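PDB 6P0F: GTPase subunit of restriction endonuclease from Thermococcus gammatolerans, which probably recognises DNA through its N-terminal YTH-like domain, the part described here, to direct cleavage by an McrBC-type restriction system. Local coordinates for residues 97-103 with 122-128; 23-28 with 49-53; 4-10 with 69-75. One frame throughout, in Å; residues are numbered along the deposited sequence.

In the fold
Along the chain, contact 3 opens first and contact 2 is nested inside the loop it closes, while contact 1 follows both. All three reach one mixed sheet. Its strand 5-11 runs parallel to 70-76 (contact 3), which pairs with 91-102; that long strand pairs with 123-127 (contact 1), and 123-127 lies against 49-55, where the end of helix 15-26 docks (contact 2). Centre to centre, contacts 1 and 2 lie about 11 Å apart. Contacts 1 and 3 are about 14 Å apart, and contacts 2 and 3 about 15 Å. W53 packs on I8, I10 and F73, so contacts 2 and 3 share the hydrophobic core of this YTH-type DNA-binding domain.

Contact 1 (97-103 with 122-128); sequences ICETVEI and RFLMFFK
I97 lies against M125 and F127: its CD1 meets CB of the selenomethionine M125 and its CG1 approaches the F127 ring obliquely, a branched aliphatic side chain suited to this buried corner. At C98 the chain turns, and C98 N gives F126 O a hydrogen bond of 2.8 Å. With SG anti to the backbone N (chi1 -178°), the side chain carries its sulfur into the disulfide with C45 of helix 39-45. E99 O then accepts a nearly straight bond from F126 N, 2.8 Å long, while E99 OE1 turns back to T100 N. V101 N hydrogen-bonds to L124 O and V101 O to L124 N, and V101 CG2 reaches the F126 ring at CE1, 3.9 Å away; a beta-branched residue fits an extended strand and still offers this methyl. E102 stretches out beside R122 and F123. Its OE1 forms a salt bridge to R122 NH1 at 3.0 Å, and its CG lies 3.3 Å from F123 CE1. The same NH1 donates to I103 O, in the guanidinium plane, at 2.9 Å, so one nitrogen holds two acceptors; F123 CZ lies over one guanidinium face, toward its rim. I103 CG1 packs on L124 CD1 at 3.7 Å. C98 and E99 both face F126, which makes this antiparallel strand pair, part of the domain's central sheet, the site of a classic beta bulge.

Contact 2 (23-28 with 49-53); sequences TILKGV and VCYFW
T23 with F52 and V28 with C50 tie the end of helix 15-26 to strand 49-55, the backbone turning at G27 into a short antiparallel pairing at the margin of the mixed sheet. Among the backbone bonds, V28 and C50 make a reciprocal hydrogen-bonded pair, V28 N to C50 O at 2.9 Å and C50 N to V28 O at 2.8 Å. F52 N donates a hydrogen bond to T23 O. Glycine suits G27, where phi is positive (85°) and a CB would clash with Y51 CE1. Among side chains, T23 OG1, placed between the backbone N and carbonyl carbon (chi1 59°), donates to F52 O at 2.7 Å and is also hydrogen-bonded to W115 NE1. Apolar contacts surround these bonds. T23 CB sits over the centre of the F52 ring, 4.1 Å from its centroid, a CH-pi contact, and V28 CG2 meets the edge of that ring. An alanine in place of T23 is likely to leave F52 O and W115 NE1 without their hydroxyl partner and to open a gap beside F52 CZ, where CG2 had packed. I24 CD1 packs on W53 CB, aliphatic tip to methylene. The Y51 ring runs alongside the last helical turn, its CD1 3.3 Å from I24 O, a buried carbonyl without a hydrogen-bond partner. At the far end of that ring a water joins Y51 OH to K26 O, 2.7 Å from each oxygen.

Contact 3 (4-10 with 69-75); sequences QLFIIGI and DMVLFYV
D69 grips Q4 twice. Q4 N donates to D69 OD1 at 2.9 Å, approaching from well above the carboxylate plane, and the side-chain amide, its chain extended beyond CG, brings NE2 to D69 OD2 at 2.9 Å. That acceptor lies in the plane of the amide but is met on its syn side, tilted out of the carboxylate plane, with the two flat groups 53° apart. Each partner has a further bond: NE2 to K64 O, and OD2 to the backbone N of D66. An aspartate suits this buried end of the strand because its two oxygens satisfy both a backbone and an amide N-H. OD2 also lies at the edge of the F6 ring, 3.5 Å from CE2, where the slightly positive ring hydrogens probably suit a carboxylate oxygen.

From here the backbones run side by side, 24° from exactly parallel, with bonds alternating from M70 N to Q4 O through to I10 N to Y74 O, the latter 2.7 Å. On the face with L5, I7, M70, L72 and Y74, I7 CG2, swung across by its place anti to the backbone N, sits over the centre of the Y74 ring, 3.6 Å from the centroid. I7 CD1 reaches on to Y74 OH, whose hydrogen bond goes to N142. L5 CD1 fits between M70 CB and L72 CD1. On the other face, I8 lies alongside F73, CB to CD1 3.9 Å, and I8 CD1 touches V71 CG1, which itself covers one face of the F73 ring. Helix 160-174 packs on L5 and M70, helix 15-26 on I10 and V75. Two parallel strands of large aliphatic and aromatic residues, covered by helices on either face, form part of the core of an alpha/beta domain of the YTH type.

Contact 1 (97-103 with 122-128)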
loop_
_atom_site.group_PDB
_atom_site.type_symbol
_atom_site.label_atom_id
_atom_site.label_comp_id
_atom_site.label_asym_id
_atom_site.label_seq_id
_atom_site.Cartn_x
_atom_site.Cartn_y
_atom_site.Cartn_z
ATOM N N ILE A 97 3.660 5.086 5.938
ATOM C CA ILE A 97 3.766 3.891 6.770
ATOM C C ILE A 97 4.109 4.283 8.204
ATOM O O ILE A 97 5.088 5.000 8.465
ATOM C CB ILE A 97 4.806 2.906 6.214
ATOM C CG1 ILE A 97 4.397 2.423 4.799
ATOM C CG2 ILE A 97 4.958 1.719 7.161
ATOM C CD1 ILE A 97 5.387 1.485 4.142
ATOM N N CYS A 98 3.274 3.841 9.135
ATOM C CA CYS A 98 3.516 4.062 10.559
ATOM C C CYS A 98 4.495 3.043 11.135
ATOM O O CYS A 98 5.332 3.381 11.982
ATOM C CB CYS A 98 2.175 3.985 11.280
ATOM S SG CYS A 98 2.229 4.291 13.051
ATOM N N GLU A 99 4.367 1.786 10.727
ATOM C CA GLU A 99 5.181 0.701 11.245
ATOM C C GLU A 99 5.205 -0.425 10.228
ATOM O O GLU A 99 4.281 -0.582 9.434
ATOM C CB GLU A 99 4.641 0.127 12.557
ATOM C CG GLU A 99 5.365 0.576 13.808
ATOM C CD GLU A 99 6.811 0.107 13.852
ATOM O OE1 GLU A 99 7.333 -0.406 12.843
ATOM O OE2 GLU A 99 7.450 0.303 14.892
ATOM N N THR A 100 6.253 -1.220 10.291
ATOM C CA THR A 100 6.325 -2.454 9.519
ATOM C C THR A 100 6.524 -3.595 10.499
ATOM O O THR A 100 7.172 -3.443 11.538
ATOM C CB THR A 100 7.454 -2.454 8.485
ATOM O OG1 THR A 100 8.716 -2.352 9.154
ATOM C CG2 THR A 100 7.300 -1.312 7.502
ATOM N N VAL A 101 5.941 -4.742 10.168
ATOM C CA VAL A 101 5.971 -5.917 11.017
ATOM C C VAL A 101 6.194 -7.097 10.094
ATOM O O VAL A 101 5.380 -7.332 9.201
ATOM C CB VAL A 101 4.664 -6.103 11.809
ATOM C CG1 VAL A 101 4.736 -7.387 12.617
ATOM C CG2 VAL A 101 4.396 -4.883 12.700
ATOM N N GLU A 102 7.270 -7.839 10.300
ATOM C CA GLU A 102 7.458 -9.108 9.619
ATOM C C GLU A 102 6.832 -10.213 10.465
ATOM O O GLU A 102 7.263 -10.458 11.599
ATOM C CB GLU A 102 8.941 -9.385 9.364
ATOM C CG GLU A 102 9.181 -10.758 8.743
ATOM C CD GLU A 102 10.673 -11.127 8.632
ATOM O OE1 GLU A 102 10.969 -12.278 8.235
ATOM O OE2 GLU A 102 11.520 -10.303 9.042
ATOM N N ILE A 103 5.820 -10.881 9.924
ATOM C CA ILE A 103 5.245 -12.054 10.573
ATOM C C ILE A 103 6.081 -13.267 10.181
ATOM O O ILE A 103 6.361 -13.486 8.998
ATOM C CB ILE A 103 3.773 -12.256 10.178
ATOM C CG1 ILE A 103 2.948 -11.005 10.524
ATOM C CG2 ILE A 103 3.208 -13.489 10.877
ATOM C CD1 ILE A 103 2.935 -10.656 11.975
ATOM N N ARG A 122 3.112 -12.009 4.491
ATOM C CA ARG A 122 3.516 -11.878 5.879
ATOM C C ARG A 122 4.370 -10.645 6.182
ATOM O O ARG A 122 4.629 -10.373 7.354
ATOM C CB ARG A 122 4.270 -13.138 6.314
ATOM C CG ARG A 122 5.643 -13.303 5.664
ATOM C CD ARG A 122 6.206 -14.701 5.946
ATOM N NE ARG A 122 7.564 -14.834 5.412
ATOM C CZ ARG A 122 8.664 -14.436 6.047
ATOM N NH1 ARG A 122 8.583 -13.891 7.257
ATOM N NH2 ARG A 122 9.855 -14.598 5.484
ATOM N N PHE A 123 4.795 -9.885 5.184
ATOM C CA PHE A 123 5.489 -8.620 5.432
ATOM C C PHE A 123 4.447 -7.510 5.466
ATOM O O PHE A 123 3.950 -7.062 4.424
ATOM C CB PHE A 123 6.573 -8.404 4.377
ATOM C CG PHE A 123 7.720 -9.373 4.520
ATOM C CD1 PHE A 123 8.744 -9.138 5.431
ATOM C CD2 PHE A 123 7.750 -10.538 3.776
ATOM C CE1 PHE A 123 9.789 -10.043 5.581
ATOM C CE2 PHE A 123 8.787 -11.452 3.929
ATOM C CZ PHE A 123 9.805 -11.201 4.832
ATOM N N LEU A 124 4.122 -7.057 6.679
ATOM C CA LEU A 124 3.029 -6.122 6.881
ATOM C C LEU A 124 3.523 -4.689 6.971
ATOM O O LEU A 124 4.576 -4.405 7.556
ATOM C CB LEU A 124 2.260 -6.454 8.168
ATOM C CG LEU A 124 1.789 -7.886 8.402
ATOM C CD1 LEU A 124 0.987 -7.943 9.706
ATOM C CD2 LEU A 124 0.954 -8.360 7.234
HETATM N N MSE A 125 2.701 -3.780 6.468
HETATM C CA MSE A 125 2.928 -2.339 6.640
HETATM C C MSE A 125 1.643 -1.759 7.235
HETATM O O MSE A 125 0.556 -1.998 6.697
HETATM C CB MSE A 125 3.273 -1.657 5.322
HETATM C CG MSE A 125 2.147 -1.724 4.297
HETATM SE SE MSE A 125 2.833 -1.254 2.501
HETATM C CE MSE A 125 4.129 -2.596 2.491
ATOM N N PHE A 126 1.760 -1.000 8.318
ATOM C CA PHE A 126 0.620 -0.372 8.971
ATOM C C PHE A 126 0.553 1.107 8.605
ATOM O O PHE A 126 1.586 1.764 8.471
ATOM C CB PHE A 126 0.708 -0.543 10.498
ATOM C CG PHE A 126 0.302 -1.909 10.973
ATOM C CD1 PHE A 126 1.188 -2.962 10.889
ATOM C CD2 PHE A 126 -0.985 -2.148 11.456
ATOM C CE1 PHE A 126 0.811 -4.255 11.274
ATOM C CE2 PHE A 126 -1.357 -3.412 11.833
ATOM C CZ PHE A 126 -0.441 -4.472 11.737
ATOM N N PHE A 127 -0.673 1.622 8.456
ATOM C CA PHE A 127 -0.951 3.031 8.194
ATOM C C PHE A 127 -1.825 3.598 9.308
ATOM O O PHE A 127 -2.904 3.061 9.580
ATOM C CB PHE A 127 -1.677 3.208 6.855
ATOM C CG PHE A 127 -0.927 2.686 5.685
ATOM C CD1 PHE A 127 -1.059 1.359 5.295
ATOM C CD2 PHE A 127 -0.083 3.506 4.964
ATOM C CE1 PHE A 127 -0.367 0.868 4.224
ATOM C CE2 PHE A 127 0.625 3.013 3.886
ATOM C CZ PHE A 127 0.473 1.693 3.508
ATOM N N LYS A 128 -1.401 4.705 9.924
ATOM C CA LYS A 128 -2.178 5.221 11.055
ATOM C C LYS A 128 -3.506 5.810 10.589
ATOM O O LYS A 128 -4.550 5.567 11.205
ATOM C CB LYS A 128 -1.394 6.267 11.836
ATOM C CG LYS A 128 -2.165 6.766 13.053
ATOM C CD LYS A 128 -1.304 6.785 14.279
ATOM C CE LYS A 128 -0.124 7.678 14.084
ATOM N NZ LYS A 128 0.405 8.173 15.409
#

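Contact 2 (23-28 with 49-53)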
loop_
_atom_site.group_PDB
_atom_site.type_symbol
_atom_site.label_atom_id
_atom_site.label_comp_id
_atom_site.label_asym_id
_atom_site.label_seq_id
_atom_site.Cartn_x
_atom_site.Cartn_y
_atom_site.Cartn_z
ATOM N N THR A 23 -8.674 -4.428 4.373
ATOM C CA THR A 23 -7.774 -3.909 5.377
ATOM C C THR A 23 -7.192 -2.539 5.097
ATOM O O THR A 23 -6.610 -1.973 6.017
ATOM C CB THR A 23 -6.608 -4.873 5.639
ATOM O OG1 THR A 23 -5.865 -5.101 4.449
ATOM C CG2 THR A 23 -7.141 -6.221 6.170
ATOM N N ILE A 24 -7.335 -1.992 3.888
ATOM C CA ILE A 24 -6.921 -0.619 3.597
ATOM C C ILE A 24 -8.111 0.310 3.439
ATOM O O ILE A 24 -8.088 1.443 3.929
ATOM C CB ILE A 24 -6.005 -0.560 2.355
ATOM C CG1 ILE A 24 -4.677 -1.256 2.652
ATOM C CG2 ILE A 24 -5.770 0.875 1.923
ATOM C CD1 ILE A 24 -3.829 -0.524 3.683
ATOM N N LEU A 25 -9.148 -0.106 2.728
ATOM C CA LEU A 25 -10.266 0.805 2.535
ATOM C C LEU A 25 -11.212 0.796 3.721
ATOM O O LEU A 25 -11.577 1.855 4.229
ATOM C CB LEU A 25 -10.997 0.484 1.233
ATOM C CG LEU A 25 -10.198 0.532 -0.081
ATOM C CD1 LEU A 25 -11.084 0.280 -1.265
ATOM C CD2 LEU A 25 -9.521 1.891 -0.177
ATOM N N LYS A 26 -11.571 -0.378 4.226
ATOM C CA LYS A 26 -12.408 -0.492 5.406
ATOM C C LYS A 26 -11.578 -0.436 6.677
ATOM O O LYS A 26 -11.820 0.410 7.543
ATOM C CB LYS A 26 -13.204 -1.793 5.328
ATOM C CG LYS A 26 -14.153 -1.979 6.436
ATOM C CD LYS A 26 -15.010 -3.260 6.287
ATOM C CE LYS A 26 -14.179 -4.550 6.126
ATOM N NZ LYS A 26 -13.289 -4.880 7.315
ATOM N N GLY A 27 -10.539 -1.268 6.748
ATOM C CA GLY A 27 -9.781 -1.418 7.969
ATOM C C GLY A 27 -10.432 -2.439 8.877
ATOM O O GLY A 27 -11.547 -2.921 8.638
ATOM N N VAL A 28 -9.720 -2.770 9.953
ATOM C CA VAL A 28 -10.233 -3.764 10.888
ATOM C C VAL A 28 -10.222 -3.208 12.304
ATOM O O VAL A 28 -9.357 -2.415 12.689
ATOM C CB VAL A 28 -9.449 -5.091 10.832
ATOM C CG1 VAL A 28 -9.403 -5.663 9.423
ATOM C CG2 VAL A 28 -8.050 -4.928 11.351
ATOM N N VAL A 49 -9.568 2.298 14.160
ATOM C CA VAL A 49 -9.439 0.998 13.509
ATOM C C VAL A 49 -8.018 0.914 12.969
ATOM O O VAL A 49 -7.279 1.910 12.976
ATOM C CB VAL A 49 -10.505 0.812 12.423
ATOM C CG1 VAL A 49 -11.894 1.008 13.052
ATOM C CG2 VAL A 49 -10.297 1.760 11.315
ATOM N N CYS A 50 -7.618 -0.262 12.516
ATOM C CA CYS A 50 -6.280 -0.488 11.994
ATOM C C CYS A 50 -6.317 -0.657 10.481
ATOM O O CYS A 50 -7.208 -1.309 9.936
ATOM C CB CYS A 50 -5.636 -1.740 12.594
ATOM S SG CYS A 50 -5.559 -1.748 14.400
ATOM N N TYR A 51 -5.316 -0.093 9.816
ATOM C CA TYR A 51 -5.184 -0.190 8.368
ATOM C C TYR A 51 -3.837 -0.812 8.052
ATOM O O TYR A 51 -2.813 -0.356 8.549
ATOM C CB TYR A 51 -5.262 1.185 7.702
ATOM C CG TYR A 51 -6.573 1.879 7.946
ATOM C CD1 TYR A 51 -7.682 1.579 7.174
ATOM C CD2 TYR A 51 -6.705 2.803 8.959
ATOM C CE1 TYR A 51 -8.896 2.167 7.406
ATOM C CE2 TYR A 51 -7.931 3.430 9.196
ATOM C CZ TYR A 51 -9.017 3.105 8.402
ATOM O OH TYR A 51 -10.252 3.691 8.588
ATOM N N PHE A 52 -3.817 -1.823 7.193
ATOM C CA PHE A 52 -2.540 -2.459 6.910
ATOM C C PHE A 52 -2.616 -3.224 5.593
ATOM O O PHE A 52 -3.690 -3.596 5.123
ATOM C CB PHE A 52 -2.106 -3.380 8.071
ATOM C CG PHE A 52 -3.033 -4.562 8.342
ATOM C CD1 PHE A 52 -4.193 -4.397 9.077
ATOM C CD2 PHE A 52 -2.727 -5.831 7.880
ATOM C CE1 PHE A 52 -5.030 -5.487 9.316
ATOM C CE2 PHE A 52 -3.559 -6.895 8.137
ATOM C CZ PHE A 52 -4.711 -6.712 8.829
ATOM N N TRP A 53 -1.441 -3.433 5.012
ATOM C CA TRP A 53 -1.268 -4.164 3.769
ATOM C C TRP A 53 -0.120 -5.138 3.976
ATOM O O TRP A 53 0.649 -5.015 4.920
ATOM C CB TRP A 53 -1.000 -3.203 2.614
ATOM C CG TRP A 53 -0.971 -3.896 1.283
ATOM C CD1 TRP A 53 0.077 -3.973 0.406
ATOM C CD2 TRP A 53 -2.041 -4.653 0.693
ATOM N NE1 TRP A 53 -0.272 -4.744 -0.686
ATOM C CE2 TRP A 53 -1.574 -5.146 -0.545
ATOM C CE3 TRP A 53 -3.338 -4.957 1.092
ATOM C CZ2 TRP A 53 -2.373 -5.948 -1.379
ATOM C CZ3 TRP A 53 -4.132 -5.728 0.244
ATOM C CH2 TRP A 53 -3.643 -6.189 -0.983
HETATM O O HOH W 1 -12.451 2.993 7.229
#

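Contact 3 (4-10 with 69-75)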
loop_
_atom_site.group_PDB
_atom_site.type_symbol
_atom_site.label_atom_id
_atom_site.label_comp_id
_atom_site.label_asym_id
_atom_site.label_seq_id
_atom_site.Cartn_x
_atom_site.Cartn_y
_atom_site.Cartn_z
ATOM N N GLN A 4 11.369 6.920 1.139
ATOM C CA GLN A 4 11.156 6.296 -0.148
ATOM C C GLN A 4 9.685 6.375 -0.530
ATOM O O GLN A 4 8.803 6.499 0.314
ATOM C CB GLN A 4 11.642 4.851 -0.119
ATOM C CG GLN A 4 13.128 4.746 0.208
ATOM C CD GLN A 4 13.598 3.348 0.466
ATOM O OE1 GLN A 4 14.595 2.906 -0.111
ATOM N NE2 GLN A 4 12.894 2.625 1.336
ATOM N N LEU A 5 9.441 6.319 -1.835
ATOM C CA LEU A 5 8.100 6.304 -2.395
ATOM C C LEU A 5 7.956 5.036 -3.222
ATOM O O LEU A 5 8.783 4.763 -4.104
ATOM C CB LEU A 5 7.828 7.539 -3.250
ATOM C CG LEU A 5 6.534 7.583 -4.068
ATOM C CD1 LEU A 5 5.343 7.500 -3.078
ATOM C CD2 LEU A 5 6.476 8.831 -4.944
ATOM N N PHE A 6 6.926 4.242 -2.919
ATOM C CA PHE A 6 6.627 3.012 -3.629
ATOM C C PHE A 6 5.258 3.109 -4.285
ATOM O O PHE A 6 4.392 3.857 -3.824
ATOM C CB PHE A 6 6.650 1.814 -2.683
ATOM C CG PHE A 6 7.960 1.614 -2.020
ATOM C CD1 PHE A 6 8.983 0.949 -2.672
ATOM C CD2 PHE A 6 8.192 2.118 -0.750
ATOM C CE1 PHE A 6 10.217 0.774 -2.071
ATOM C CE2 PHE A 6 9.428 1.922 -0.136
ATOM C CZ PHE A 6 10.451 1.267 -0.828
ATOM N N ILE A 7 5.088 2.364 -5.386
ATOM C CA ILE A 7 3.795 2.195 -6.049
ATOM C C ILE A 7 3.394 0.732 -5.939
ATOM O O ILE A 7 4.171 -0.169 -6.289
ATOM C CB ILE A 7 3.832 2.614 -7.526
ATOM C CG1 ILE A 7 4.094 4.101 -7.654
ATOM C CG2 ILE A 7 2.522 2.223 -8.226
ATOM C CD1 ILE A 7 4.572 4.475 -9.051
ATOM N N ILE A 8 2.187 0.483 -5.444
ATOM C CA ILE A 8 1.653 -0.873 -5.378
ATOM C C ILE A 8 0.376 -0.909 -6.187
ATOM O O ILE A 8 -0.563 -0.154 -5.940
ATOM C CB ILE A 8 1.432 -1.319 -3.934
ATOM C CG1 ILE A 8 2.783 -1.420 -3.232
ATOM C CG2 ILE A 8 0.697 -2.671 -3.893
ATOM C CD1 ILE A 8 2.636 -1.688 -1.715
ATOM N N GLY A 9 0.334 -1.819 -7.188
ATOM C CA GLY A 9 -0.766 -1.890 -8.104
ATOM C C GLY A 9 -1.753 -2.952 -7.621
ATOM O O GLY A 9 -1.382 -4.107 -7.464
ATOM N N ILE A 10 -2.979 -2.523 -7.390
ATOM C CA ILE A 10 -4.048 -3.392 -6.886
ATOM C C ILE A 10 -4.993 -3.658 -8.044
ATOM O O ILE A 10 -5.692 -2.748 -8.499
ATOM C CB ILE A 10 -4.802 -2.734 -5.718
ATOM C CG1 ILE A 10 -3.862 -2.310 -4.583
ATOM C CG2 ILE A 10 -5.958 -3.666 -5.226
ATOM C CD1 ILE A 10 -3.155 -3.447 -3.917
ATOM N N ASP A 69 8.089 5.737 4.996
ATOM C CA ASP A 69 7.994 5.655 3.547
ATOM C C ASP A 69 6.539 5.865 3.116
ATOM O O ASP A 69 5.586 5.641 3.876
ATOM C CB ASP A 69 8.524 4.319 3.060
ATOM C CG ASP A 69 10.046 4.202 3.173
ATOM O OD1 ASP A 69 10.701 5.253 3.462
ATOM O OD2 ASP A 69 10.553 3.076 2.956
HETATM N N MSE A 70 6.373 6.282 1.875
HETATM C CA MSE A 70 5.076 6.623 1.317
HETATM C C MSE A 70 4.718 5.583 0.257
HETATM O O MSE A 70 5.581 5.095 -0.475
HETATM C CB MSE A 70 5.120 8.023 0.733
HETATM C CG MSE A 70 5.134 9.021 1.825
HETATM SE SE MSE A 70 5.629 10.720 1.097
HETATM C CE MSE A 70 4.621 10.687 -0.523
ATOM N N VAL A 71 3.423 5.272 0.167
ATOM C CA VAL A 71 2.920 4.279 -0.782
ATOM C C VAL A 71 1.787 4.903 -1.586
ATOM O O VAL A 71 0.812 5.411 -1.015
ATOM C CB VAL A 71 2.433 3.006 -0.074
ATOM C CG1 VAL A 71 1.843 2.066 -1.124
ATOM C CG2 VAL A 71 3.554 2.315 0.699
ATOM N N LEU A 72 1.913 4.860 -2.912
ATOM C CA LEU A 72 0.811 5.152 -3.823
ATOM C C LEU A 72 0.204 3.807 -4.206
ATOM O O LEU A 72 0.875 2.981 -4.826
ATOM C CB LEU A 72 1.289 5.876 -5.080
ATOM C CG LEU A 72 1.678 7.337 -4.839
ATOM C CD1 LEU A 72 2.571 7.769 -5.998
ATOM C CD2 LEU A 72 0.488 8.246 -4.679
ATOM N N PHE A 73 -1.023 3.558 -3.777
ATOM C CA PHE A 73 -1.772 2.387 -4.227
ATOM C C PHE A 73 -2.498 2.791 -5.502
ATOM O O PHE A 73 -3.389 3.647 -5.479
ATOM C CB PHE A 73 -2.769 1.928 -3.166
ATOM C CG PHE A 73 -2.159 1.301 -1.969
ATOM C CD1 PHE A 73 -1.721 -0.005 -1.967
ATOM C CD2 PHE A 73 -2.065 2.035 -0.796
ATOM C CE1 PHE A 73 -1.190 -0.572 -0.820
ATOM C CE2 PHE A 73 -1.532 1.463 0.365
ATOM C CZ PHE A 73 -1.104 0.172 0.348
ATOM N N TYR A 74 -2.111 2.193 -6.628
ATOM C CA TYR A 74 -2.830 2.338 -7.879
ATOM C C TYR A 74 -3.907 1.261 -7.932
ATOM O O TYR A 74 -3.606 0.105 -7.674
ATOM C CB TYR A 74 -1.863 2.140 -9.046
ATOM C CG TYR A 74 -0.929 3.263 -9.408
ATOM C CD1 TYR A 74 -0.716 4.345 -8.566
ATOM C CD2 TYR A 74 -0.252 3.227 -10.615
ATOM C CE1 TYR A 74 0.152 5.368 -8.923
ATOM C CE2 TYR A 74 0.614 4.249 -10.990
ATOM C CZ TYR A 74 0.821 5.299 -10.135
ATOM O OH TYR A 74 1.675 6.318 -10.512
ATOM N N VAL A 75 -5.142 1.633 -8.264
ATOM C CA VAL A 75 -6.256 0.685 -8.279
ATOM C C VAL A 75 -6.898 0.722 -9.660
ATOM O O VAL A 75 -7.373 1.774 -10.104
ATOM C CB VAL A 75 -7.280 1.009 -7.183
ATOM C CG1 VAL A 75 -8.425 -0.013 -7.210
ATOM C CG2 VAL A 75 -6.599 1.053 -5.810
#